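Local coordinates for CBS domain-containing predicted protein TM0935 (Thermotoga maritima, PDB 1O50) that pairs two CBS domains in one chain and probably acts as a regulatory module that binds adenosine-containing ligands, at the interface of chains A and B. Sequence-based numbering; all coordinates share one arbitrary frame. Chains: chain A/B, CBS domain-containing predicted protein TM0935.

Contact 1 and contact 2 belong to one two-fold symmetric interface between two copies of a tandem CBS protein, and the centres of their C-alpha atoms lie about 16 Å apart. Both draw on helix 65-77 and helix 144-153: Val65, which begins the first helix, serves contact 1 as B:Val65 and contact 2 as A:Val65. Contact 1 is largely polar, built from loops 46-49 of both chains; contact 2 is mainly apolar helix packing with a hydrogen bond across it, and the symmetry repeats it with the chains exchanged. Such helix-to-helix pairing is typical of CBS dimers, so the assembly may well be the biological one.

Contact 1: the interface of chains A and B. Residues chain A 46-49, 127, 145; chain B 46-49, 65.
A:Arg49 and B:Arg49 run antiparallel, side by side, so that their guanidinium groups stack face to face, a worked example of how two like charges can share a dimer axis when backbone oxygens meet their N-H groups. The two planes are only 4° apart, and the CZ of B:Arg49 lies over the centre of the A:Arg49 guanidinium, 4.2 Å above its plane. On the opposite face of that group, toward its rim, sits the CD2 methyl of A:Leu145.

Each arginine reaches the other chain end-on. The terminal nitrogens of A:Arg49 converge on the carbonyl O of B:Pro46, NH1 at 3.0 Å and NH2 at 3.3 Å; the acceptor lies in the guanidinium plane, and the NH1 bond is the straighter, 156° at the hydrogen. NH1 also turns back to its own loop, bonding the carbonyl O of A:Val47 at 3.0 Å, which ties the rotation of the group to the backbone. The carbonyl O of B:Thr48 comes to the same edge, near NH2, but neither NH2 hydrogen is aimed at it, so it is a close neighbour rather than a hydrogen-bond acceptor. These carbonyl dipoles are likely to ease the repulsion between the stacked cations. An alanine in place of A:Arg49 would probably leave the B:Pro46 carbonyl without these donors and the B:Arg49 guanidinium without its stacking partner.

Apolar groups flank the pair. The A:Val47 CG2 methyl, anti to the backbone N, meets the CB of B:Pro46 at 3.8 Å. From another direction A:Leu145 crosses the same proline at about a right angle, its CD1 3.6 Å from CB, while its CD2 approaches the CG1 of B:Val65. The amide oxygen OE1 of A:Gln127 also lies against that CG1.

In the fold, residues 46-49 form the loop joining helix 35-44 to strand 50-55, flanked by the starts of helix 144-153 from chain A and helix 65-77 from chain B.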
# COMPACT_ATOMS: atom_id res chain seq x y z
N PRO A 46 1.55 -10.85 3.40
CA PRO A 46 1.84 -9.75 2.48
C PRO A 46 0.72 -8.71 2.20
O PRO A 46 1.00 -7.72 1.55
CB PRO A 46 2.30 -10.49 1.19
CG PRO A 46 1.82 -11.84 1.29
CD PRO A 46 1.70 -12.15 2.73
N VAL A 47 -0.47 -8.94 2.72
CA VAL A 47 -1.56 -7.97 2.74
C VAL A 47 -1.21 -6.82 3.69
O VAL A 47 -1.79 -5.72 3.61
CB VAL A 47 -2.93 -8.70 3.15
CG1 VAL A 47 -3.01 -9.06 4.61
CG2 VAL A 47 -4.14 -7.93 2.72
N THR A 48 -0.23 -7.07 4.56
CA THR A 48 0.08 -6.19 5.65
C THR A 48 0.57 -4.90 5.04
O THR A 48 1.40 -4.92 4.16
CB THR A 48 1.19 -6.79 6.48
OG1 THR A 48 0.75 -7.96 7.16
CG2 THR A 48 1.61 -5.89 7.60
N ARG A 49 0.06 -3.78 5.53
CA ARG A 49 0.41 -2.48 4.97
C ARG A 49 1.00 -1.55 6.02
O ARG A 49 1.67 -0.55 5.68
CB ARG A 49 -0.78 -1.85 4.21
CG ARG A 49 -0.98 -2.46 2.81
CD ARG A 49 -2.40 -2.30 2.34
NE ARG A 49 -2.60 -2.51 0.92
CZ ARG A 49 -2.91 -3.65 0.34
NH1 ARG A 49 -2.98 -4.78 1.05
NH2 ARG A 49 -3.14 -3.65 -0.96
N GLN A 127 -2.46 2.96 4.65
CA GLN A 127 -3.59 2.13 4.26
C GLN A 127 -3.98 1.04 5.28
O GLN A 127 -4.69 0.07 4.94
CB GLN A 127 -3.30 1.51 2.89
CG GLN A 127 -3.11 2.58 1.83
CD GLN A 127 -3.13 2.09 0.43
OE1 GLN A 127 -3.94 1.26 0.10
NE2 GLN A 127 -2.28 2.66 -0.44
N LEU A 145 -8.79 -1.58 1.96
CA LEU A 145 -9.59 -2.45 1.15
C LEU A 145 -10.98 -2.63 1.77
O LEU A 145 -11.96 -2.75 1.07
CB LEU A 145 -8.90 -3.82 0.97
CG LEU A 145 -7.41 -3.85 0.55
CD1 LEU A 145 -7.03 -5.28 0.20
CD2 LEU A 145 -7.09 -2.90 -0.57
N PRO B 46 -5.77 -9.62 -2.44
CA PRO B 46 -5.57 -8.42 -1.63
C PRO B 46 -4.14 -7.89 -1.42
O PRO B 46 -3.99 -6.81 -0.87
CB PRO B 46 -6.27 -8.79 -0.29
CG PRO B 46 -6.36 -10.23 -0.26
CD PRO B 46 -6.40 -10.69 -1.66
N VAL B 47 -3.14 -8.61 -1.90
CA VAL B 47 -1.76 -8.15 -1.99
C VAL B 47 -1.64 -7.05 -3.04
O VAL B 47 -0.67 -6.26 -3.05
CB VAL B 47 -0.80 -9.40 -2.30
CG1 VAL B 47 -0.88 -9.89 -3.72
CG2 VAL B 47 0.63 -9.13 -1.92
N THR B 48 -2.66 -6.97 -3.90
CA THR B 48 -2.62 -6.13 -5.07
C THR B 48 -2.55 -4.71 -4.59
O THR B 48 -3.30 -4.32 -3.72
CB THR B 48 -3.89 -6.32 -5.87
OG1 THR B 48 -3.96 -7.63 -6.43
CG2 THR B 48 -3.94 -5.44 -7.07
N ARG B 49 -1.64 -3.93 -5.17
CA ARG B 49 -1.45 -2.55 -4.74
C ARG B 49 -1.64 -1.56 -5.88
O ARG B 49 -1.86 -0.36 -5.64
CB ARG B 49 -0.09 -2.38 -4.01
CG ARG B 49 -0.12 -2.89 -2.55
CD ARG B 49 1.26 -3.25 -2.08
NE ARG B 49 1.39 -3.41 -0.64
CZ ARG B 49 1.23 -4.51 0.04
NH1 ARG B 49 0.84 -5.64 -0.56
NH2 ARG B 49 1.47 -4.49 1.34
N VAL B 65 -4.05 1.70 -5.54
CA VAL B 65 -5.14 1.60 -4.60
C VAL B 65 -5.34 2.91 -3.83
O VAL B 65 -6.48 3.25 -3.49
CB VAL B 65 -4.91 0.46 -3.65
CG1 VAL B 65 -5.90 0.53 -2.45
CG2 VAL B 65 -5.05 -0.83 -4.40

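Contact 2: the interface of chains A and B. Residues chain A 35, 39, 65, 68-69, 72, 76; chain B 118, 147-148, 151-152.
B:Trp152 lies between A:Ile35 and A:Phe76, and its indole illustrates how one flat side chain can be used on both faces and at its N-H edge. Over one face comes the A:Ile35 CG2 methyl, 3.5 Å from the centroid of the six-membered ring in a CH-pi contact; this branch is anti to the backbone N of its residue. The opposite face receives the edge of A:Phe76, led by CE2 and to one side of the ring centre, with the ring planes 83° apart and the six-membered centroids separated by 5.2 Å. Held from both faces, the indole is probably restrained from tipping.

Aliphatic packing extends the patch on either side. A:Val39 crosses the indole at about a right angle and sets its CG2 methyl 3.7 Å from CD1. B:Leu148 divides its branches along helix 65-77: CD1 reaches the CG1 of A:Val65 and the CD2 of A:Leu68, while CD2 lies against the CG of A:Leu68 and the CB of A:Ser72. B:Leu151 lies antiparallel to A:Phe76, its CB 3.9 Å from CE2 and over the rim of the phenyl face. Farther along, B:Leu118 brings CD1 toward the backbone carbonyl of A:Leu69. The patch thus packs helices 35-44 and 65-77 of chain A against helix 144-153 of chain B, with helix 114-124 at its margin.

A hydrogen bond crosses this apolar surface. The indole N-H at NE1 of B:Trp152 points to the hydroxyl OG of A:Ser72, 3.1 Å away and 165° at the hydrogen, with the oxygen in the ring plane. The serine chi1 of -56° sets OG beside its own backbone N, where the hydroxyl also donates to the carbonyl O of A:Leu68.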
# COMPACT_ATOMS: atom_id res chain seq x y z
N ILE A 35 14.91 -4.92 11.90
CA ILE A 35 14.16 -4.55 10.72
C ILE A 35 14.05 -5.73 9.81
O ILE A 35 13.00 -5.96 9.20
CB ILE A 35 14.83 -3.36 10.04
CG1 ILE A 35 14.63 -2.13 10.93
CG2 ILE A 35 14.27 -3.13 8.64
CD1 ILE A 35 15.39 -0.85 10.47
N VAL A 39 10.56 -7.21 8.13
CA VAL A 39 10.40 -7.66 6.77
C VAL A 39 9.92 -9.12 6.70
O VAL A 39 9.02 -9.45 5.93
CB VAL A 39 11.72 -7.40 5.98
CG1 VAL A 39 11.67 -7.98 4.65
CG2 VAL A 39 11.99 -5.91 5.86
N VAL A 65 4.50 0.46 5.44
CA VAL A 65 5.44 -0.15 4.53
C VAL A 65 6.13 0.90 3.65
O VAL A 65 7.30 0.73 3.30
CB VAL A 65 4.76 -1.19 3.68
CG1 VAL A 65 5.68 -1.62 2.50
CG2 VAL A 65 4.39 -2.36 4.55
N LEU A 68 9.02 2.28 5.56
CA LEU A 68 10.11 1.30 5.55
C LEU A 68 10.86 1.31 4.22
O LEU A 68 12.10 1.19 4.16
CB LEU A 68 9.55 -0.11 5.84
CG LEU A 68 10.54 -1.26 6.02
CD1 LEU A 68 11.70 -0.90 6.96
CD2 LEU A 68 9.81 -2.53 6.51
N LEU A 69 10.11 1.50 3.13
CA LEU A 69 10.68 1.59 1.80
C LEU A 69 11.56 2.85 1.72
O LEU A 69 12.67 2.81 1.20
CB LEU A 69 9.55 1.63 0.76
CG LEU A 69 9.94 1.48 -0.70
CD1 LEU A 69 10.47 0.05 -0.94
CD2 LEU A 69 8.79 1.82 -1.67
N SER A 72 14.65 2.50 3.70
CA SER A 72 15.51 1.54 3.02
C SER A 72 16.25 2.20 1.88
O SER A 72 17.43 2.01 1.78
CB SER A 72 14.73 0.31 2.55
OG SER A 72 14.06 -0.27 3.65
N PHE A 76 20.34 2.19 1.94
CA PHE A 76 21.05 1.40 0.94
C PHE A 76 21.52 2.18 -0.28
O PHE A 76 22.53 1.84 -0.86
CB PHE A 76 20.19 0.21 0.52
CG PHE A 76 20.09 -0.84 1.57
CD1 PHE A 76 21.15 -1.70 1.80
CD2 PHE A 76 18.95 -0.99 2.33
CE1 PHE A 76 21.06 -2.66 2.78
CE2 PHE A 76 18.86 -1.95 3.27
CZ PHE A 76 19.94 -2.78 3.51
N LEU B 118 12.91 1.83 -7.19
CA LEU B 118 12.57 2.30 -5.84
C LEU B 118 12.31 3.80 -5.89
O LEU B 118 11.40 4.28 -5.23
CB LEU B 118 13.71 1.96 -4.85
CG LEU B 118 13.57 2.48 -3.39
CD1 LEU B 118 14.25 1.59 -2.38
CD2 LEU B 118 14.12 3.91 -3.24
N ILE B 147 11.36 -5.58 -3.23
CA ILE B 147 12.50 -4.69 -3.02
C ILE B 147 12.98 -4.82 -1.59
O ILE B 147 14.18 -4.94 -1.37
CB ILE B 147 12.17 -3.24 -3.40
CG1 ILE B 147 11.86 -3.14 -4.89
CG2 ILE B 147 13.34 -2.29 -3.11
CD1 ILE B 147 11.60 -1.76 -5.37
N LEU B 148 12.06 -4.84 -0.64
CA LEU B 148 12.42 -4.99 0.76
C LEU B 148 13.10 -6.32 1.05
O LEU B 148 14.08 -6.35 1.78
CB LEU B 148 11.21 -4.82 1.68
CG LEU B 148 10.70 -3.37 1.73
CD1 LEU B 148 9.36 -3.28 2.50
CD2 LEU B 148 11.73 -2.37 2.31
N LEU B 151 16.69 -6.28 -0.30
CA LEU B 151 17.60 -5.41 0.44
C LEU B 151 17.95 -5.91 1.81
O LEU B 151 19.11 -5.84 2.21
CB LEU B 151 17.03 -4.01 0.52
CG LEU B 151 17.00 -3.26 -0.82
CD1 LEU B 151 16.27 -1.95 -0.54
CD2 LEU B 151 18.37 -3.04 -1.42
N TRP B 152 16.96 -6.45 2.53
CA TRP B 152 17.16 -6.87 3.91
C TRP B 152 17.48 -8.33 4.14
O TRP B 152 18.00 -8.68 5.20
CB TRP B 152 15.93 -6.53 4.73
CG TRP B 152 15.80 -5.04 4.94
CD1 TRP B 152 14.94 -4.23 4.30
CD2 TRP B 152 16.56 -4.21 5.84
NE1 TRP B 152 15.13 -2.93 4.71
CE2 TRP B 152 16.11 -2.90 5.66
CE3 TRP B 152 17.57 -4.44 6.77
CZ2 TRP B 152 16.62 -1.81 6.40
CZ3 TRP B 152 18.07 -3.38 7.51
CH2 TRP B 152 17.60 -2.08 7.31